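Local coordinates for putative lipoprotein YcdA (PDB 4R4G) that is of unknown function but is probably a membrane-anchored lipoprotein, with an Ig-like domain linked to an alpha/beta domain by a kinked helix, at residues A[22-27]-A[37-42]; A[26-31]-A[75-80]. One frame throughout, in Å; residues are numbered along the deposited sequence.

Contact 1: residues A[22-27]-A[37-42]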
ATOM      1  N   VAL A  22      -5.637  -3.017  21.414  1.00 70.99           N
ATOM      2  CA  VAL A  22      -5.380  -1.633  20.972  1.00 67.22           C
ATOM      3  C   VAL A  22      -4.347  -1.658  19.847  1.00 74.66           C
ATOM      4  O   VAL A  22      -3.202  -2.077  20.055  1.00 77.27           O
ATOM      5  CB  VAL A  22      -4.945  -0.655  22.104  1.00 69.17           C
ATOM      6  CG1 VAL A  22      -4.595   0.717  21.547  1.00 66.34           C
ATOM      7  CG2 VAL A  22      -6.021  -0.513  23.179  1.00 69.23           C
ATOM      8  N   SER A  23      -4.732  -1.178  18.665  1.00 69.73           N
ATOM      9  CA  SER A  23      -3.823  -1.141  17.533  1.00 68.92           C
ATOM     10  C   SER A  23      -4.062   0.075  16.670  1.00 71.30           C
ATOM     11  O   SER A  23      -5.131   0.682  16.724  1.00 70.68           O
ATOM     12  CB  SER A  23      -3.981  -2.402  16.691  1.00 73.43           C
ATOM     13  OG  SER A  23      -5.275  -2.486  16.122  1.00 82.79           O
ATOM     14  N   TYR A  24      -3.049   0.433  15.882  1.00 67.63           N
ATOM     15  CA  TYR A  24      -3.116   1.499  14.889  1.00 65.22           C
ATOM     16  C   TYR A  24      -3.562   0.890  13.578  1.00 68.26           C
ATOM     17  O   TYR A  24      -3.146  -0.233  13.218  1.00 68.97           O
ATOM     18  CB  TYR A  24      -1.759   2.196  14.709  1.00 65.60           C
ATOM     19  CG  TYR A  24      -1.289   3.003  15.895  1.00 67.69           C
ATOM     20  CD1 TYR A  24      -1.925   4.194  16.248  1.00 68.27           C
ATOM     21  CD2 TYR A  24      -0.152   2.635  16.607  1.00 70.40           C
ATOM     22  CE1 TYR A  24      -1.464   4.972  17.310  1.00 69.05           C
ATOM     23  CE2 TYR A  24       0.319   3.406  17.672  1.00 72.12           C
ATOM     24  CZ  TYR A  24      -0.346   4.571  18.024  1.00 75.29           C
ATOM     25  OH  TYR A  24       0.108   5.339  19.064  1.00 72.30           O
ATOM     26  N   THR A  25      -4.437   1.603  12.879  1.00 62.37           N
ATOM     27  CA  THR A  25      -4.929   1.161  11.579  1.00 61.95           C
ATOM     28  C   THR A  25      -4.889   2.346  10.620  1.00 65.03           C
ATOM     29  O   THR A  25      -4.747   3.510  11.031  1.00 61.82           O
ATOM     30  CB  THR A  25      -6.351   0.533  11.661  1.00 69.37           C
ATOM     31  OG1 THR A  25      -7.308   1.494  12.132  1.00 68.75           O
ATOM     32  CG2 THR A  25      -6.410  -0.752  12.497  1.00 65.91           C
ATOM     33  N   LEU A  26      -4.965   2.033   9.333  1.00 63.65           N
ATOM     34  CA  LEU A  26      -5.030   3.060   8.321  1.00 63.40           C
ATOM     35  C   LEU A  26      -6.480   3.388   8.179  1.00 68.76           C
ATOM     36  O   LEU A  26      -7.289   2.456   8.263  1.00 70.14           O
ATOM     37  CB  LEU A  26      -4.454   2.578   6.977  1.00 63.65           C
ATOM     38  CG  LEU A  26      -2.947   2.504   6.807  1.00 68.29           C
ATOM     39  CD1 LEU A  26      -2.639   1.843   5.511  1.00 69.48           C
ATOM     40  CD2 LEU A  26      -2.301   3.887   6.821  1.00 67.73           C
ATOM     41  N   PRO A  27      -6.850   4.648   7.887  1.00 64.02           N
ATOM     42  CA  PRO A  27      -8.273   4.957   7.704  1.00 64.76           C
ATOM     43  C   PRO A  27      -8.943   4.205   6.535  1.00 75.45           C
ATOM     44  O   PRO A  27      -8.285   3.555   5.709  1.00 77.89           O
ATOM     45  CB  PRO A  27      -8.272   6.469   7.462  1.00 65.76           C
ATOM     46  CG  PRO A  27      -6.884   6.823   7.100  1.00 69.17           C
ATOM     47  CD  PRO A  27      -6.007   5.857   7.769  1.00 64.34           C
ATOM     48  N   ASP A  37      -1.295  12.163   7.633  1.00 92.11           N
ATOM     49  CA  ASP A  37      -0.363  11.959   8.728  1.00 91.09           C
ATOM     50  C   ASP A  37      -1.046  11.353   9.969  1.00 89.48           C
ATOM     51  O   ASP A  37      -0.370  11.068  10.965  1.00 89.67           O
ATOM     52  CB  ASP A  37       0.305  13.294   9.053  1.00 95.04           C
ATOM     53  CG  ASP A  37       1.062  13.858   7.863  1.00114.47           C
ATOM     54  OD1 ASP A  37       1.875  13.100   7.250  1.00114.07           O
ATOM     55  OD2 ASP A  37       0.826  15.038   7.518  1.00126.60           O
ATOM     56  N   GLN A  38      -2.371  11.123   9.899  1.00 80.38           N
ATOM     57  CA  GLN A  38      -3.108  10.539  11.015  1.00 77.02           C
ATOM     58  C   GLN A  38      -3.389   9.084  10.778  1.00 78.53           C
ATOM     59  O   GLN A  38      -3.382   8.613   9.631  1.00 79.57           O
ATOM     60  CB  GLN A  38      -4.417  11.283  11.292  1.00 76.97           C
ATOM     61  CG  GLN A  38      -4.186  12.553  12.066  1.00 72.47           C
ATOM     62  CD  GLN A  38      -5.416  13.389  12.247  1.00 79.95           C
ATOM     63  OE1 GLN A  38      -6.258  13.519  11.350  1.00 71.17           O
ATOM     64  NE2 GLN A  38      -5.522  14.022  13.407  1.00 74.59           N
ATOM     65  N   LEU A  39      -3.632   8.371  11.888  1.00 70.67           N
ATOM     66  CA  LEU A  39      -3.989   6.962  11.916  1.00 68.04           C
ATOM     67  C   LEU A  39      -5.342   6.825  12.578  1.00 69.05           C
ATOM     68  O   LEU A  39      -5.944   7.824  13.000  1.00 68.81           O
ATOM     69  CB  LEU A  39      -2.926   6.134  12.660  1.00 68.26           C
ATOM     70  CG  LEU A  39      -1.531   6.070  12.032  1.00 73.76           C
ATOM     71  CD1 LEU A  39      -0.589   5.282  12.913  1.00 74.41           C
ATOM     72  CD2 LEU A  39      -1.573   5.425  10.628  1.00 76.03           C
ATOM     73  N   VAL A  40      -5.830   5.600  12.666  1.00 62.75           N
ATOM     74  CA  VAL A  40      -7.097   5.322  13.315  1.00 61.04           C
ATOM     75  C   VAL A  40      -6.786   4.347  14.424  1.00 65.71           C
ATOM     76  O   VAL A  40      -6.176   3.311  14.155  1.00 67.72           O
ATOM     77  CB  VAL A  40      -8.172   4.817  12.309  1.00 63.84           C
ATOM     78  CG1 VAL A  40      -9.403   4.261  13.028  1.00 64.05           C
ATOM     79  CG2 VAL A  40      -8.570   5.934  11.349  1.00 62.86           C
ATOM     80  N   LEU A  41      -7.138   4.694  15.674  1.00 60.30           N
ATOM     81  CA  LEU A  41      -6.886   3.816  16.810  1.00 59.44           C
ATOM     82  C   LEU A  41      -8.050   2.842  16.931  1.00 65.39           C
ATOM     83  O   LEU A  41      -9.199   3.269  17.069  1.00 64.31           O
ATOM     84  CB  LEU A  41      -6.682   4.638  18.092  1.00 58.60           C
ATOM     85  CG  LEU A  41      -6.241   3.883  19.347  1.00 62.92           C
ATOM     86  CD1 LEU A  41      -4.750   3.608  19.326  1.00 63.42           C
ATOM     87  CD2 LEU A  41      -6.602   4.660  20.576  1.00 61.11           C
ATOM     88  N   LYS A  42      -7.754   1.532  16.798  1.00 63.34           N
ATOM     89  CA  LYS A  42      -8.754   0.458  16.888  1.00 63.93           C
ATOM     90  C   LYS A  42      -8.657  -0.138  18.280  1.00 68.36           C
ATOM     91  O   LYS A  42      -7.648  -0.763  18.626  1.00 70.45           O
ATOM     92  CB  LYS A  42      -8.540  -0.598  15.775  1.00 66.90           C
ATOM     93  CG  LYS A  42      -9.588  -1.706  15.685  1.00 72.03           C
ATOM     94  CD  LYS A  42      -9.323  -2.582  14.477  1.00 70.89           C
ATOM     95  CE  LYS A  42      -9.920  -3.961  14.577  1.00 90.57           C
ATOM     96  NZ  LYS A  42      -9.986  -4.629  13.244  1.00102.65           N
TER
HETATM   97  O   HOH W   1      -7.745  -3.644  17.561  1.00 65.30           O
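Two neighbouring antiparallel strands of the Ig-like domain, 16-25 and 39-48, meet here at the end of their pairing, where Ser23 faces Lys42 and Thr25 faces Val40 as hydrogen-bonded pairs. The short strand axes approach to 4.6 Å at 155°, close to antiparallel. Ser23 and Lys42 exchange two backbone bonds, and so do Thr25 and Val40; Tyr24 and Leu41 form the non-hydrogen-bonded pair between them. A water adds a bridge from Ser23 OG to Lys42 O.

Val40 O is gripped twice. Thr25 N reaches Val40 O at 2.8 Å in the carbonyl plane. Thr25 OG1 donates to the same Val40 O at 2.9 Å from above that plane, 47° out. A chi1 of 62° sets Thr25 OG1 between the backbone N and the carbonyl carbon, above the Val40 carbonyl; Thr25 CG2, anti to the carbonyl carbon, lies 3.9 Å from Lys42 CB. An alanine in place of Thr25 would probably leave Val40 O with the backbone donor alone from this strand and open a gap beside the aliphatic part of Lys42.

On the face bearing Tyr24 and Leu41, Leu39 CD1 lies 3.8 Å from Tyr24 CD1, the two side chains crossing at about a right angle. Leu41 CD1 approaches the same ring obliquely at CE1. Helix 134-141 covers Tyr24 through Ile136 and Ala140, and the phenolic OH is hydrogen-bonded to Gly105 N and Gly131 O. Thr139 OG1 of the same helix bonds to Tyr24 N, so the helix meets both backbone and side chain of this residue. Further back along strand 16-25, Val22 CG1 packs against Leu41 CD1 at 3.6 Å.

Contact 2: residues A[26-31]-A[75-80]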
ATOM      1  N   LEU A  26      -4.965   2.033   9.333  1.00 63.65           N
ATOM      2  CA  LEU A  26      -5.030   3.060   8.321  1.00 63.40           C
ATOM      3  C   LEU A  26      -6.480   3.388   8.179  1.00 68.76           C
ATOM      4  O   LEU A  26      -7.289   2.456   8.263  1.00 70.14           O
ATOM      5  CB  LEU A  26      -4.454   2.578   6.977  1.00 63.65           C
ATOM      6  CG  LEU A  26      -2.947   2.504   6.807  1.00 68.29           C
ATOM      7  CD1 LEU A  26      -2.639   1.843   5.511  1.00 69.48           C
ATOM      8  CD2 LEU A  26      -2.301   3.887   6.821  1.00 67.73           C
ATOM      9  N   PRO A  27      -6.850   4.648   7.887  1.00 64.02           N
ATOM     10  CA  PRO A  27      -8.273   4.957   7.704  1.00 64.76           C
ATOM     11  C   PRO A  27      -8.943   4.205   6.535  1.00 75.45           C
ATOM     12  O   PRO A  27      -8.285   3.555   5.709  1.00 77.89           O
ATOM     13  CB  PRO A  27      -8.272   6.469   7.462  1.00 65.76           C
ATOM     14  CG  PRO A  27      -6.884   6.823   7.100  1.00 69.17           C
ATOM     15  CD  PRO A  27      -6.007   5.857   7.769  1.00 64.34           C
ATOM     16  N   SER A  28     -10.288   4.266   6.495  1.00 74.37           N
ATOM     17  CA  SER A  28     -11.101   3.680   5.433  1.00 75.39           C
ATOM     18  C   SER A  28     -10.783   4.421   4.136  1.00 78.12           C
ATOM     19  O   SER A  28     -10.417   5.598   4.223  1.00 77.17           O
ATOM     20  CB  SER A  28     -12.582   3.815   5.790  1.00 79.97           C
ATOM     21  OG  SER A  28     -13.462   3.457   4.735  1.00 89.34           O
ATOM     22  N   LYS A  29     -10.922   3.764   2.941  1.00 74.25           N
ATOM     23  CA  LYS A  29     -10.716   4.433   1.634  1.00 74.17           C
ATOM     24  C   LYS A  29     -11.640   5.670   1.552  1.00 79.04           C
ATOM     25  O   LYS A  29     -11.293   6.682   0.940  1.00 79.16           O
ATOM     26  CB  LYS A  29     -11.006   3.493   0.412  1.00 78.20           C
ATOM     27  CG  LYS A  29     -10.432   2.065   0.451  1.00 91.17           C
ATOM     28  CD  LYS A  29     -10.762   1.182  -0.785  1.00 98.06           C
ATOM     29  CE  LYS A  29     -10.169  -0.219  -0.626  1.00104.10           C
ATOM     30  NZ  LYS A  29     -10.326  -1.074  -1.842  1.00102.46           N
ATOM     31  N   TYR A  30     -12.806   5.575   2.239  1.00 75.32           N
ATOM     32  CA  TYR A  30     -13.885   6.545   2.234  1.00 75.77           C
ATOM     33  C   TYR A  30     -13.906   7.448   3.479  1.00 82.89           C
ATOM     34  O   TYR A  30     -14.774   8.325   3.554  1.00 83.62           O
ATOM     35  CB  TYR A  30     -15.220   5.797   2.048  1.00 76.90           C
ATOM     36  CG  TYR A  30     -15.131   4.775   0.937  1.00 76.50           C
ATOM     37  CD1 TYR A  30     -15.021   5.171  -0.392  1.00 79.01           C
ATOM     38  CD2 TYR A  30     -15.015   3.418   1.220  1.00 76.31           C
ATOM     39  CE1 TYR A  30     -14.856   4.241  -1.414  1.00 79.68           C
ATOM     40  CE2 TYR A  30     -14.852   2.476   0.204  1.00 77.83           C
ATOM     41  CZ  TYR A  30     -14.773   2.893  -1.112  1.00 86.58           C
ATOM     42  OH  TYR A  30     -14.621   1.978  -2.132  1.00 91.72           O
ATOM     43  N   ASP A  31     -12.919   7.302   4.406  1.00 80.69           N
ATOM     44  CA  ASP A  31     -12.787   8.149   5.605  1.00 81.12           C
ATOM     45  C   ASP A  31     -12.447   9.582   5.191  1.00 89.64           C
ATOM     46  O   ASP A  31     -11.518   9.794   4.410  1.00 90.33           O
ATOM     47  CB  ASP A  31     -11.692   7.590   6.535  1.00 81.48           C
ATOM     48  CG  ASP A  31     -11.778   7.951   8.015  1.00 86.22           C
ATOM     49  OD1 ASP A  31     -12.009   9.152   8.328  1.00 83.66           O
ATOM     50  OD2 ASP A  31     -11.552   7.039   8.866  1.00 89.73           O
ATOM     51  N   ASP A  75     -15.262   5.519  11.258  1.00 64.24           N
ATOM     52  CA  ASP A  75     -15.864   4.258  10.876  1.00 64.64           C
ATOM     53  C   ASP A  75     -14.889   3.452  10.057  1.00 67.35           C
ATOM     54  O   ASP A  75     -14.158   4.045   9.257  1.00 67.07           O
ATOM     55  CB  ASP A  75     -17.180   4.498  10.084  1.00 68.05           C
ATOM     56  CG  ASP A  75     -18.370   4.925  10.917  1.00 78.94           C
ATOM     57  OD1 ASP A  75     -18.572   4.351  11.989  1.00 81.59           O
ATOM     58  OD2 ASP A  75     -19.115   5.817  10.475  1.00 87.35           O
ATOM     59  N   PRO A  76     -14.882   2.097  10.193  1.00 63.88           N
ATOM     60  CA  PRO A  76     -14.011   1.286   9.326  1.00 63.38           C
ATOM     61  C   PRO A  76     -14.630   1.201   7.914  1.00 71.74           C
ATOM     62  O   PRO A  76     -15.726   1.737   7.727  1.00 72.98           O
ATOM     63  CB  PRO A  76     -14.001  -0.074  10.048  1.00 65.53           C
ATOM     64  CG  PRO A  76     -15.332  -0.172  10.660  1.00 71.07           C
ATOM     65  CD  PRO A  76     -15.726   1.234  11.054  1.00 65.89           C
ATOM     66  N   GLU A  77     -13.973   0.521   6.925  1.00 69.83           N
ATOM     67  CA  GLU A  77     -14.552   0.384   5.581  1.00 70.82           C
ATOM     68  C   GLU A  77     -15.840  -0.431   5.669  1.00 76.14           C
ATOM     69  O   GLU A  77     -16.822  -0.070   5.034  1.00 77.39           O
ATOM     70  CB  GLU A  77     -13.555  -0.242   4.597  1.00 72.21           C
ATOM     71  CG  GLU A  77     -14.069  -0.425   3.169  1.00 79.04           C
ATOM     72  CD  GLU A  77     -14.656  -1.786   2.835  1.00100.98           C
ATOM     73  OE1 GLU A  77     -14.441  -2.743   3.615  1.00 91.52           O
ATOM     74  OE2 GLU A  77     -15.301  -1.901   1.768  1.00100.54           O
ATOM     75  N   ASP A  78     -15.860  -1.484   6.499  1.00 72.41           N
ATOM     76  CA  ASP A  78     -17.055  -2.300   6.674  1.00 74.37           C
ATOM     77  C   ASP A  78     -17.576  -2.044   8.078  1.00 79.86           C
ATOM     78  O   ASP A  78     -17.049  -2.594   9.041  1.00 79.22           O
ATOM     79  CB  ASP A  78     -16.728  -3.779   6.412  1.00 77.29           C
ATOM     80  CG  ASP A  78     -17.881  -4.748   6.476  1.00 92.48           C
ATOM     81  OD1 ASP A  78     -19.009  -4.317   6.802  1.00 95.00           O
ATOM     82  OD2 ASP A  78     -17.651  -5.947   6.246  1.00102.34           O
ATOM     83  N   TYR A  79     -18.617  -1.196   8.197  1.00 77.77           N
ATOM     84  CA  TYR A  79     -19.191  -0.792   9.475  1.00 77.00           C
ATOM     85  C   TYR A  79     -19.568  -1.998  10.353  1.00 83.44           C
ATOM     86  O   TYR A  79     -19.646  -1.835  11.569  1.00 83.96           O
ATOM     87  CB  TYR A  79     -20.402   0.146   9.287  1.00 79.43           C
ATOM     88  CG  TYR A  79     -20.922   0.704  10.595  1.00 80.09           C
ATOM     89  CD1 TYR A  79     -20.225   1.698  11.275  1.00 79.16           C
ATOM     90  CD2 TYR A  79     -22.077   0.200  11.182  1.00 82.85           C
ATOM     91  CE1 TYR A  79     -20.674   2.189  12.494  1.00 78.25           C
ATOM     92  CE2 TYR A  79     -22.524   0.672  12.417  1.00 82.88           C
ATOM     93  CZ  TYR A  79     -21.808   1.660  13.073  1.00 86.67           C
ATOM     94  OH  TYR A  79     -22.216   2.175  14.281  1.00 89.15           O
ATOM     95  N   SER A  80     -19.762  -3.204   9.769  1.00 80.67           N
ATOM     96  CA  SER A  80     -20.087  -4.404  10.550  1.00 80.94           C
ATOM     97  C   SER A  80     -18.919  -4.768  11.473  1.00 81.52           C
ATOM     98  O   SER A  80     -19.152  -5.426  12.478  1.00 83.93           O
ATOM     99  CB  SER A  80     -20.456  -5.581   9.650  1.00 86.61           C
ATOM    100  OG  SER A  80     -19.362  -6.039   8.870  1.00 94.85           O
TER
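Ser28 and Glu77 bring the two loops closest, their CA atoms 4.8 Å apart, with 26-31 folded into a type I beta turn from Ser28 to Asp31 that is closed by Asp31 N bonding to Ser28 O at 3.0 Å. No hydrogen bond joins the two segments.

Ser28 carries most of the contact from its side. Ser28 CB points at the facing loop and lies 3.8 Å from Asp75 O, while Ser28 OG sits 3.4 Å from Glu77 CA. Glu77 CB meets the same Ser28 OG at 3.7 Å, so the hydroxyl oxygen rests against both the backbone and the first side-chain carbon of the glutamate. With OG anti to the backbone N (chi1 171°), it also accepts a weak bond from Tyr30 N inside the turn. Beyond it, Glu77 CG lies at the edge of the Tyr30 ring, near its plane, 4.2 Å from Tyr30 CE2; Lys29 CB stands over the centre of one face of that ring.

Two of the acidic groups, those of Asp31 and Asp75, have partners just outside the segments: Asp31 OD2 bonds to Thr74 OG1, in the same loop just before segment 75-80, and Asp75 OD1 forms a salt bridge with Lys82. With 187 Å² buried in all and no polar bond between the segments, the contact rests on van der Waals touches; the polar tie from Asp31 OD2 to Thr74 OG1 lies beside the two segments rather than between them.

Overall arrangement
Contacts 1 and 2 lie with centres 11 Å apart, on the same side of the chain's centre and both in the N-terminal, Ig-like domain. They share Leu26 and Pro27, where strand 16-25 gives way to the loop leading to strand 39-48. Along the chain the order is 22-27, 26-31, 37-42 and 75-80, so contact 1 pairs the strands on either side of that loop, whereas contact 2 ties the loop to the connection between strands 69-71 and 86-88. The contacts touch at Val40 CG2 and Asp31 OD2. Nearby, Leu26, Lys29 and Glu77 touch strand 221-230, placing this end of the Ig-like domain against the C-terminal domain.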